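Local coordinates for phenylacetaldehyde dehydrogenase (Burkholderia cenocepacia, PDB 4O5H), which probably catalyses the NAD+-dependent oxidation of phenylacetaldehyde to phenylacetate, as a member of the aldehyde dehydrogenase family, at residues F26-L34 and L215-Q225. Residues are numbered along the deposited sequence; the frame is centred on the assembly and turned at random.
Sequences FLAKPKQML and LSALRLGELIQ
The N-terminal segment 26-34 turns out of helix 21-28 and comes back along helix 215-227, the CA of Phe26, near the end of helix 21-28, lying 8.1 Å from the CA of Arg219, and the CA of Leu34, in strand 33-35, 7.0 Å from that of Gly221. Helix 215-227 links the parallel strands 204-208 and 234-236, a beta-alpha-beta crossover consistent with the Rossmann-type NAD+ domain of aldehyde dehydrogenases. The contact illustrates a single knob-into-hole: Phe26 is set among Leu215, Leu218, Arg219 and Glu222, with a salt-bridge network along one edge. CB points toward the helix, and with CG anti to the backbone N (chi1 176°) the ring enters the hole; its CZ comes 3.5 Å from Leu215 O, and the aliphatic CD of Arg219 approaches CD1 obliquely. Lys31 CE sits over one ring face, offset toward the rim. Bends at chi2 and chi4 fold the Lys31 chain back on its own segment, where NZ donates to Leu27 O, from above the carbonyl plane, and to Lys29 O at 2.7 Å; a weak bond to Phe26 O adds a third acceptor. One buried ammonium thus ties together carbonyls at the end of helix 21-28. Beyond it, Leu218 CD2 rests 3.4 Å from Gln32 O, and Leu34 CD1 lies alongside Gln225 NE2; Gln225 OE1 is hydrogen-bonded to Trp39 NE1. At the N-terminal end of helix 215-227, Leu215 N hydrogen-bonds Asp119 OD2; Asp119 is a sodium ligand. At the ring edge the Glu222 carboxylate bridges two cations: OE1 takes a weak bond from Arg219 NH1, whose guanidinium also pairs with Glu111 through NE, while the extended Lys29 chain delivers NZ to the syn side of Glu222 OE2, 2.7 Å away and 26° out of the carboxylate plane.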
loop_
_atom_site.group_PDB
_atom_site.type_symbol
_atom_site.label_atom_id
_atom_site.label_comp_id
_atom_site.label_asym_id
_atom_site.label_seq_id
_atom_site.Cartn_x
_atom_site.Cartn_y
_atom_site.Cartn_z
ATOM N N PHE A 26 -25.195 30.002 -7.689
ATOM C CA PHE A 26 -23.974 29.463 -7.145
ATOM C C PHE A 26 -22.769 30.188 -7.734
ATOM O O PHE A 26 -21.856 30.544 -7.012
ATOM C CB PHE A 26 -23.874 27.961 -7.430
ATOM C CG PHE A 26 -22.582 27.345 -6.964
ATOM C CD1 PHE A 26 -22.368 27.042 -5.637
ATOM C CD2 PHE A 26 -21.598 27.064 -7.866
ATOM C CE1 PHE A 26 -21.178 26.476 -5.208
ATOM C CE2 PHE A 26 -20.405 26.479 -7.461
ATOM C CZ PHE A 26 -20.204 26.172 -6.130
ATOM N N LEU A 27 -22.781 30.418 -9.037
ATOM C CA LEU A 27 -21.678 31.139 -9.661
ATOM C C LEU A 27 -21.524 32.578 -9.179
ATOM O O LEU A 27 -20.414 33.064 -9.020
ATOM C CB LEU A 27 -21.809 31.144 -11.170
ATOM C CG LEU A 27 -21.682 29.778 -11.842
ATOM C CD1 LEU A 27 -21.985 29.924 -13.331
ATOM C CD2 LEU A 27 -20.319 29.179 -11.623
ATOM N N ALA A 28 -22.630 33.252 -8.966
ATOM C CA ALA A 28 -22.588 34.665 -8.582
ATOM C C ALA A 28 -22.083 34.896 -7.149
ATOM O O ALA A 28 -21.497 35.902 -6.888
ATOM C CB ALA A 28 -23.961 35.284 -8.728
ATOM N N LYS A 29 -22.314 33.981 -6.226
ATOM C CA LYS A 29 -22.027 34.287 -4.832
ATOM C C LYS A 29 -20.556 34.039 -4.466
ATOM O O LYS A 29 -19.889 33.201 -5.076
ATOM C CB LYS A 29 -22.935 33.465 -3.922
ATOM C CG LYS A 29 -22.450 32.040 -3.742
ATOM C CD LYS A 29 -23.481 31.149 -3.097
ATOM C CE LYS A 29 -22.867 29.781 -2.867
ATOM N NZ LYS A 29 -23.778 28.885 -2.141
ATOM N N PRO A 30 -20.080 34.676 -3.403
ATOM C CA PRO A 30 -18.705 34.467 -2.950
ATOM C C PRO A 30 -18.426 33.036 -2.515
ATOM O O PRO A 30 -19.275 32.403 -1.942
ATOM C CB PRO A 30 -18.584 35.400 -1.750
ATOM C CG PRO A 30 -19.614 36.439 -2.000
ATOM C CD PRO A 30 -20.759 35.713 -2.607
ATOM N N LYS A 31 -17.284 32.491 -2.914
ATOM C CA LYS A 31 -16.933 31.074 -2.646
ATOM C C LYS A 31 -15.963 31.045 -1.498
ATOM O O LYS A 31 -15.031 31.855 -1.448
ATOM C CB LYS A 31 -16.210 30.405 -3.837
ATOM C CG LYS A 31 -16.858 30.595 -5.195
ATOM C CD LYS A 31 -18.195 29.899 -5.337
ATOM C CE LYS A 31 -18.687 30.168 -6.738
ATOM N NZ LYS A 31 -18.928 31.609 -7.066
ATOM N N GLN A 32 -16.105 30.029 -0.665
ATOM C CA GLN A 32 -15.214 29.813 0.462
ATOM C C GLN A 32 -14.838 28.335 0.604
ATOM O O GLN A 32 -15.507 27.464 0.056
ATOM C CB GLN A 32 -15.910 30.290 1.721
ATOM C CG GLN A 32 -16.193 31.772 1.697
ATOM C CD GLN A 32 -16.724 32.246 2.989
ATOM O OE1 GLN A 32 -17.820 31.854 3.403
ATOM N NE2 GLN A 32 -15.945 33.077 3.678
ATOM N N MET A 33 -13.781 28.077 1.366
ATOM C CA MET A 33 -13.394 26.714 1.744
ATOM C C MET A 33 -14.257 26.235 2.915
ATOM O O MET A 33 -14.750 27.038 3.681
ATOM C CB MET A 33 -11.942 26.680 2.215
ATOM C CG MET A 33 -10.982 27.066 1.147
ATOM S SD MET A 33 -9.284 26.983 1.667
ATOM C CE MET A 33 -9.062 28.459 2.678
ATOM N N LEU A 34 -14.324 24.927 3.101
ATOM C CA LEU A 34 -15.003 24.345 4.258
ATOM C C LEU A 34 -13.965 23.807 5.231
ATOM O O LEU A 34 -13.293 22.798 4.936
ATOM C CB LEU A 34 -15.933 23.222 3.798
ATOM C CG LEU A 34 -16.648 22.454 4.917
ATOM C CD1 LEU A 34 -17.494 23.396 5.738
ATOM C CD2 LEU A 34 -17.512 21.356 4.346
ATOM N N LEU A 215 -14.989 23.931 -8.336
ATOM C CA LEU A 215 -16.376 24.325 -8.036
ATOM C C LEU A 215 -17.293 23.202 -7.609
ATOM O O LEU A 215 -18.075 23.392 -6.659
ATOM C CB LEU A 215 -16.993 25.082 -9.195
ATOM C CG LEU A 215 -16.338 26.430 -9.539
ATOM C CD1 LEU A 215 -17.050 27.072 -10.716
ATOM C CD2 LEU A 215 -16.331 27.387 -8.351
ATOM N N SER A 216 -17.269 22.055 -8.297
ATOM C CA SER A 216 -18.245 20.995 -7.946
ATOM C C SER A 216 -17.970 20.435 -6.541
ATOM O O SER A 216 -18.898 20.063 -5.826
ATOM C CB SER A 216 -18.330 19.901 -9.014
ATOM O OG SER A 216 -17.078 19.262 -9.202
ATOM N N ALA A 217 -16.703 20.447 -6.144
ATOM C CA ALA A 217 -16.332 19.992 -4.791
ATOM C C ALA A 217 -16.883 20.926 -3.707
ATOM O O ALA A 217 -17.389 20.458 -2.705
ATOM C CB ALA A 217 -14.830 19.868 -4.664
ATOM N N LEU A 218 -16.842 22.237 -3.958
ATOM C CA LEU A 218 -17.432 23.194 -3.052
ATOM C C LEU A 218 -18.943 22.979 -2.965
ATOM O O LEU A 218 -19.475 23.024 -1.875
ATOM C CB LEU A 218 -17.094 24.652 -3.422
ATOM C CG LEU A 218 -15.570 24.953 -3.332
ATOM C CD1 LEU A 218 -15.291 26.368 -3.755
ATOM C CD2 LEU A 218 -15.042 24.725 -1.913
ATOM N N ARG A 219 -19.614 22.734 -4.076
ATOM C CA ARG A 219 -21.065 22.521 -4.025
ATOM C C ARG A 219 -21.370 21.224 -3.293
ATOM O O ARG A 219 -22.296 21.169 -2.517
ATOM C CB ARG A 219 -21.687 22.541 -5.435
ATOM C CG ARG A 219 -23.211 22.429 -5.444
ATOM C CD ARG A 219 -23.907 23.642 -4.864
ATOM N NE ARG A 219 -25.359 23.510 -5.104
ATOM C CZ ARG A 219 -26.277 23.267 -4.183
ATOM N NH1 ARG A 219 -25.975 23.215 -2.888
ATOM N NH2 ARG A 219 -27.517 23.075 -4.565
ATOM N N LEU A 220 -20.549 20.215 -3.487
ATOM C CA LEU A 220 -20.682 18.956 -2.778
ATOM C C LEU A 220 -20.515 19.164 -1.266
ATOM O O LEU A 220 -21.251 18.604 -0.504
ATOM C CB LEU A 220 -19.660 17.928 -3.265
ATOM C CG LEU A 220 -19.658 16.580 -2.541
ATOM C CD1 LEU A 220 -20.942 15.800 -2.769
ATOM C CD2 LEU A 220 -18.487 15.781 -3.014
ATOM N N GLY A 221 -19.619 20.040 -0.866
ATOM C CA GLY A 221 -19.514 20.478 0.557
ATOM C C GLY A 221 -20.806 20.972 1.152
ATOM O O GLY A 221 -21.163 20.594 2.246
ATOM N N GLU A 222 -21.535 21.788 0.391
ATOM C CA GLU A 222 -22.863 22.266 0.791
ATOM C C GLU A 222 -23.824 21.079 0.988
ATOM O O GLU A 222 -24.573 21.039 1.985
ATOM C CB GLU A 222 -23.426 23.228 -0.237
ATOM C CG GLU A 222 -22.559 24.490 -0.424
ATOM C CD GLU A 222 -23.177 25.498 -1.370
ATOM O OE1 GLU A 222 -24.278 25.251 -1.884
ATOM O OE2 GLU A 222 -22.560 26.563 -1.604
ATOM N N LEU A 223 -23.798 20.114 0.061
ATOM C CA LEU A 223 -24.703 18.975 0.145
ATOM C C LEU A 223 -24.333 18.081 1.358
ATOM O O LEU A 223 -25.200 17.507 2.009
ATOM C CB LEU A 223 -24.697 18.169 -1.188
ATOM C CG LEU A 223 -25.134 18.959 -2.442
ATOM C CD1 LEU A 223 -25.098 18.070 -3.665
ATOM C CD2 LEU A 223 -26.524 19.543 -2.294
ATOM N N ILE A 224 -23.040 17.973 1.642
ATOM C CA ILE A 224 -22.555 17.201 2.776
ATOM C C ILE A 224 -23.071 17.813 4.084
ATOM O O ILE A 224 -23.594 17.077 4.955
ATOM C CB ILE A 224 -21.028 17.091 2.751
ATOM C CG1 ILE A 224 -20.591 16.110 1.661
ATOM C CG2 ILE A 224 -20.464 16.670 4.107
ATOM C CD1 ILE A 224 -19.103 16.110 1.355
ATOM N N GLN A 225 -23.029 19.150 4.192
ATOM C CA GLN A 225 -23.594 19.801 5.359
ATOM C C GLN A 225 -25.078 19.562 5.394
ATOM O O GLN A 225 -25.638 19.267 6.452
ATOM C CB GLN A 225 -23.356 21.315 5.369
ATOM C CG GLN A 225 -21.928 21.700 5.512
ATOM C CD GLN A 225 -21.792 23.159 5.972
ATOM O OE1 GLN A 225 -22.485 24.066 5.471
ATOM N NE2 GLN A 225 -20.905 23.377 6.932
#